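Local atomic coordinates of putative solute-binding component of ABC transporter (PDB entry 4YS6), a protein that binds beta-D-glucose and probably serves as the solute-binding component of a sugar ABC transporter. Residues A[288-300]-A[329-341]. Numbering follows the deposited sequence.
Sequences MSIFKDTRTLASQ and VPSYLCEPVFADA. With BGC (beta-D-glucopyranose), chain D.
Q300 lays its side-chain amide over one face of the Y332 ring, NE2 sitting 3.3 Å above the plane and over its centre. The amide is tilted 37° from the ring, and a bend at chi2 (-55°) folds it back over the phenol, while OE1 is held by K303. Two residues along the strand, C334 turns SG toward helix 294-300 and rests against CG of Q300 and CD1 of L297.

Beyond P336 the chains draw together as antiparallel strands. S289 and A339 exchange two backbone hydrogen bonds, and F291 and V337 do the same, with F291 N to V337 O at 2.7 Å. F291 packs its CB against those of V337 and A339, while I290 lies alongside P336, CG2 to CB 3.5 Å, on the face covered by helix 141-155. Next to it, selenomethionine M288 crosses F338 at about a right angle; its chain, bent at chi2 and chi3, brings CE to 3.7 Å from CE2 of the ring.

Where the pair splays apart, one water bridges F291 O, E335 O and D293 N. D293 caps the helix through R295 N and takes a side-on, two-nitrogen salt bridge from R295. Between the strand and this cap, the K292 chain, bent at chi3, reaches the sugar: NZ donates to O3 of the glucose at 2.9 Å and weakly to O2, and is also bonded to Q271. This backbone-paired crossing between the two lobes of a periplasmic-binding-protein fold thus delivers a lysine into the cleft, where its probable positive charge would polarise the sugar hydroxyls.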
loop_
_atom_site.group_PDB
_atom_site.type_symbol
_atom_site.label_atom_id
_atom_site.label_comp_id
_atom_site.label_asym_id
_atom_site.label_seq_id
_atom_site.Cartn_x
_atom_site.Cartn_y
_atom_site.Cartn_z
HETATM N N MSE A 288 -10.349 6.590 9.596
HETATM C CA MSE A 288 -9.930 7.262 8.381
HETATM C C MSE A 288 -9.274 6.250 7.458
HETATM O O MSE A 288 -8.935 5.117 7.865
HETATM C CB MSE A 288 -8.952 8.392 8.709
HETATM C CG MSE A 288 -7.678 7.919 9.383
HETATM SE SE MSE A 288 -6.244 7.246 8.213
HETATM C CE MSE A 288 -5.165 8.865 8.023
ATOM N N SER A 289 -9.099 6.663 6.210
ATOM C CA SER A 289 -8.308 5.925 5.279
ATOM C C SER A 289 -7.613 6.952 4.388
ATOM O O SER A 289 -7.687 8.160 4.623
ATOM C CB SER A 289 -9.160 4.921 4.487
ATOM O OG SER A 289 -8.356 4.040 3.691
ATOM N N ILE A 290 -6.834 6.470 3.453
ATOM C CA ILE A 290 -6.098 7.336 2.539
ATOM C C ILE A 290 -6.542 6.910 1.162
ATOM O O ILE A 290 -6.501 5.722 0.834
ATOM C CB ILE A 290 -4.559 7.192 2.700
ATOM C CG1 ILE A 290 -4.071 7.602 4.097
ATOM C CG2 ILE A 290 -3.816 7.973 1.596
ATOM C CD1 ILE A 290 -4.267 9.016 4.453
ATOM N N PHE A 291 -6.978 7.865 0.357
ATOM C CA PHE A 291 -7.425 7.581 -0.993
ATOM C C PHE A 291 -6.268 7.786 -1.962
ATOM O O PHE A 291 -5.688 8.861 -2.040
ATOM C CB PHE A 291 -8.592 8.468 -1.404
ATOM C CG PHE A 291 -9.028 8.285 -2.833
ATOM C CD1 PHE A 291 -9.387 7.031 -3.315
ATOM C CD2 PHE A 291 -9.117 9.367 -3.684
ATOM C CE1 PHE A 291 -9.805 6.875 -4.632
ATOM C CE2 PHE A 291 -9.544 9.218 -4.981
ATOM C CZ PHE A 291 -9.885 7.955 -5.455
ATOM N N LYS A 292 -5.969 6.729 -2.694
ATOM C CA LYS A 292 -4.969 6.714 -3.729
ATOM C C LYS A 292 -5.674 6.336 -5.043
ATOM O O LYS A 292 -6.095 5.197 -5.260
ATOM C CB LYS A 292 -3.843 5.728 -3.375
ATOM C CG LYS A 292 -3.233 5.980 -1.993
ATOM C CD LYS A 292 -1.900 5.303 -1.778
ATOM C CE LYS A 292 -1.951 3.787 -1.897
ATOM N NZ LYS A 292 -0.628 3.257 -1.443
ATOM N N ASP A 293 -5.859 7.320 -5.910
ATOM C CA ASP A 293 -6.679 7.100 -7.098
ATOM C C ASP A 293 -5.862 6.287 -8.113
ATOM O O ASP A 293 -4.981 6.836 -8.786
ATOM C CB ASP A 293 -7.139 8.434 -7.694
ATOM C CG ASP A 293 -8.191 8.262 -8.775
ATOM O OD1 ASP A 293 -8.231 7.195 -9.433
ATOM O OD2 ASP A 293 -8.990 9.200 -8.981
ATOM N N THR A 294 -6.142 4.987 -8.204
ATOM C CA THR A 294 -5.363 4.124 -9.100
ATOM C C THR A 294 -5.491 4.527 -10.565
ATOM O O THR A 294 -4.639 4.173 -11.379
ATOM C CB THR A 294 -5.756 2.628 -8.973
ATOM O OG1 THR A 294 -7.133 2.415 -9.317
ATOM C CG2 THR A 294 -5.517 2.142 -7.577
ATOM N N ARG A 295 -6.553 5.256 -10.923
ATOM C CA ARG A 295 -6.713 5.684 -12.300
ATOM C C ARG A 295 -5.628 6.695 -12.654
ATOM O O ARG A 295 -5.130 6.743 -13.791
ATOM C CB ARG A 295 -8.087 6.306 -12.510
ATOM C CG ARG A 295 -9.228 5.404 -12.192
ATOM C CD ARG A 295 -10.523 6.181 -12.265
ATOM N NE ARG A 295 -10.567 7.179 -11.196
ATOM C CZ ARG A 295 -11.623 7.935 -10.932
ATOM N NH1 ARG A 295 -12.711 7.818 -11.661
ATOM N NH2 ARG A 295 -11.576 8.801 -9.942
ATOM N N THR A 296 -5.287 7.528 -11.670
ATOM C CA THR A 296 -4.261 8.552 -11.834
ATOM C C THR A 296 -2.889 7.937 -11.957
ATOM O O THR A 296 -2.079 8.349 -12.792
ATOM C CB THR A 296 -4.256 9.521 -10.641
ATOM O OG1 THR A 296 -5.548 10.123 -10.541
ATOM C CG2 THR A 296 -3.204 10.609 -10.823
ATOM N N LEU A 297 -2.621 6.964 -11.096
ATOM C CA LEU A 297 -1.350 6.247 -11.160
ATOM C C LEU A 297 -1.208 5.580 -12.528
ATOM O O LEU A 297 -0.163 5.706 -13.176
ATOM C CB LEU A 297 -1.249 5.216 -10.036
ATOM C CG LEU A 297 0.038 4.396 -9.982
ATOM C CD1 LEU A 297 1.242 5.289 -9.939
ATOM C CD2 LEU A 297 0.010 3.486 -8.746
ATOM N N ALA A 298 -2.255 4.889 -12.978
ATOM C CA ALA A 298 -2.227 4.233 -14.280
ATOM C C ALA A 298 -1.983 5.248 -15.390
ATOM O O ALA A 298 -1.205 4.981 -16.307
ATOM C CB ALA A 298 -3.497 3.463 -14.539
ATOM N N SER A 299 -2.610 6.416 -15.296
ATOM C CA SER A 299 -2.419 7.459 -16.295
ATOM C C SER A 299 -0.959 7.893 -16.378
ATOM O O SER A 299 -0.416 8.084 -17.471
ATOM C CB SER A 299 -3.314 8.667 -15.978
ATOM O OG SER A 299 -3.084 9.680 -16.945
ATOM N N GLN A 300 -0.314 8.022 -15.228
ATOM C CA GLN A 300 1.071 8.459 -15.184
ATOM C C GLN A 300 1.963 7.377 -15.780
ATOM O O GLN A 300 2.909 7.674 -16.522
ATOM C CB GLN A 300 1.499 8.786 -13.761
ATOM C CG GLN A 300 0.878 10.048 -13.235
ATOM C CD GLN A 300 1.154 11.238 -14.139
ATOM O OE1 GLN A 300 0.241 11.809 -14.731
ATOM N NE2 GLN A 300 2.415 11.593 -14.272
ATOM N N VAL A 329 16.221 5.530 -8.367
ATOM C CA VAL A 329 15.361 5.231 -9.506
ATOM C C VAL A 329 14.504 6.467 -9.786
ATOM O O VAL A 329 13.878 6.997 -8.881
ATOM C CB VAL A 329 14.476 3.990 -9.246
ATOM C CG1 VAL A 329 13.561 3.748 -10.422
ATOM C CG2 VAL A 329 15.350 2.779 -8.973
ATOM N N PRO A 330 14.526 6.967 -11.030
ATOM C CA PRO A 330 13.695 8.148 -11.310
ATOM C C PRO A 330 12.242 7.804 -11.118
ATOM O O PRO A 330 11.789 6.779 -11.650
ATOM C CB PRO A 330 13.996 8.479 -12.763
ATOM C CG PRO A 330 15.267 7.759 -13.084
ATOM C CD PRO A 330 15.359 6.575 -12.179
ATOM N N SER A 331 11.553 8.624 -10.327
ATOM C CA SER A 331 10.196 8.300 -9.879
ATOM C C SER A 331 9.184 9.385 -10.114
ATOM O O SER A 331 9.511 10.571 -10.167
ATOM C CB SER A 331 10.191 7.972 -8.392
ATOM O OG SER A 331 11.145 6.967 -8.065
ATOM N N TYR A 332 7.933 8.968 -10.241
ATOM C CA TYR A 332 6.813 9.902 -10.193
ATOM C C TYR A 332 5.974 9.533 -8.998
ATOM O O TYR A 332 5.490 8.406 -8.911
ATOM C CB TYR A 332 5.966 9.889 -11.454
ATOM C CG TYR A 332 5.030 11.059 -11.481
ATOM C CD1 TYR A 332 3.837 11.033 -10.780
ATOM C CD2 TYR A 332 5.373 12.212 -12.148
ATOM C CE1 TYR A 332 2.986 12.135 -10.769
ATOM C CE2 TYR A 332 4.531 13.322 -12.142
ATOM C CZ TYR A 332 3.344 13.264 -11.448
ATOM O OH TYR A 332 2.510 14.357 -11.445
ATOM N N LEU A 333 5.827 10.489 -8.087
ATOM C CA LEU A 333 5.045 10.314 -6.865
ATOM C C LEU A 333 3.730 11.083 -6.971
ATOM O O LEU A 333 3.738 12.319 -7.054
ATOM C CB LEU A 333 5.823 10.814 -5.660
ATOM C CG LEU A 333 6.860 9.902 -4.998
ATOM C CD1 LEU A 333 7.759 9.212 -5.981
ATOM C CD2 LEU A 333 7.687 10.686 -3.969
ATOM N N CYS A 334 2.624 10.349 -7.014
ATOM C CA CYS A 334 1.296 10.956 -6.979
ATOM C C CYS A 334 0.900 11.291 -5.535
ATOM O O CYS A 334 1.401 10.706 -4.571
ATOM C CB CYS A 334 0.251 10.031 -7.590
ATOM S SG CYS A 334 0.558 9.433 -9.306
ATOM N N GLU A 335 -0.052 12.206 -5.384
ATOM C CA GLU A 335 -0.448 12.684 -4.060
ATOM C C GLU A 335 -1.576 11.845 -3.434
ATOM O O GLU A 335 -2.620 11.626 -4.058
ATOM C CB GLU A 335 -0.897 14.147 -4.153
ATOM C CG GLU A 335 -1.033 14.823 -2.797
ATOM C CD GLU A 335 -1.392 16.293 -2.906
ATOM O OE1 GLU A 335 -2.400 16.612 -3.573
ATOM O OE2 GLU A 335 -0.664 17.129 -2.331
ATOM N N PRO A 336 -1.345 11.323 -2.220
ATOM C CA PRO A 336 -2.399 10.586 -1.511
ATOM C C PRO A 336 -3.298 11.578 -0.795
ATOM O O PRO A 336 -2.838 12.684 -0.468
ATOM C CB PRO A 336 -1.611 9.700 -0.546
ATOM C CG PRO A 336 -0.409 10.512 -0.216
ATOM C CD PRO A 336 -0.086 11.318 -1.454
ATOM N N VAL A 337 -4.563 11.216 -0.580
ATOM C CA VAL A 337 -5.544 12.161 -0.048
ATOM C C VAL A 337 -6.204 11.590 1.187
ATOM O O VAL A 337 -6.669 10.452 1.185
ATOM C CB VAL A 337 -6.634 12.494 -1.109
ATOM C CG1 VAL A 337 -7.671 13.447 -0.549
ATOM C CG2 VAL A 337 -5.981 13.101 -2.347
ATOM N N PHE A 338 -6.282 12.397 2.236
ATOM C CA PHE A 338 -6.970 11.964 3.451
ATOM C C PHE A 338 -8.462 11.743 3.189
ATOM O O PHE A 338 -9.139 12.621 2.650
ATOM C CB PHE A 338 -6.780 13.021 4.536
ATOM C CG PHE A 338 -7.497 12.725 5.817
ATOM C CD1 PHE A 338 -8.789 13.153 6.021
ATOM C CD2 PHE A 338 -6.861 12.032 6.826
ATOM C CE1 PHE A 338 -9.450 12.889 7.204
ATOM C CE2 PHE A 338 -7.529 11.765 8.021
ATOM C CZ PHE A 338 -8.820 12.197 8.194
ATOM N N ALA A 339 -8.974 10.583 3.610
ATOM C CA ALA A 339 -10.381 10.288 3.493
ATOM C C ALA A 339 -11.013 9.873 4.828
ATOM O O ALA A 339 -10.444 9.126 5.616
ATOM C CB ALA A 339 -10.579 9.195 2.466
ATOM N N ASP A 340 -12.213 10.362 5.076
ATOM C CA ASP A 340 -12.985 9.826 6.174
ATOM C C ASP A 340 -14.447 9.898 5.798
ATOM O O ASP A 340 -14.784 10.173 4.650
ATOM C CB ASP A 340 -12.683 10.547 7.482
ATOM C CG ASP A 340 -13.079 12.019 7.488
ATOM O OD1 ASP A 340 -13.830 12.505 6.606
ATOM O OD2 ASP A 340 -12.641 12.694 8.439
ATOM N N ALA A 341 -15.324 9.610 6.743
ATOM C CA ALA A 341 -16.717 9.458 6.367
ATOM C C ALA A 341 -17.353 10.786 5.996
ATOM O O ALA A 341 -18.401 10.795 5.355
ATOM C CB ALA A 341 -17.486 8.824 7.463
HETATM C C2 BGC D . 0.323 -0.634 -1.548
HETATM C C3 BGC D . -0.889 -0.452 -0.695
HETATM C C4 BGC D . -1.634 -1.704 -0.492
HETATM C C5 BGC D . -0.760 -2.820 -0.009
HETATM C C6 BGC D . -1.440 -4.173 0.006
HETATM C C1 BGC D . 1.252 -1.681 -0.901
HETATM O O1 BGC D . 2.311 -1.907 -1.599
HETATM O O2 BGC D . 1.024 0.598 -1.669
HETATM O O3 BGC D . -1.727 0.563 -1.368
HETATM O O4 BGC D . -2.664 -1.551 0.517
HETATM O O5 BGC D . 0.383 -2.910 -0.912
HETATM O O6 BGC D . -2.148 -4.424 -1.198
HETATM O O HOH W 1 -5.242 10.024 -4.828
#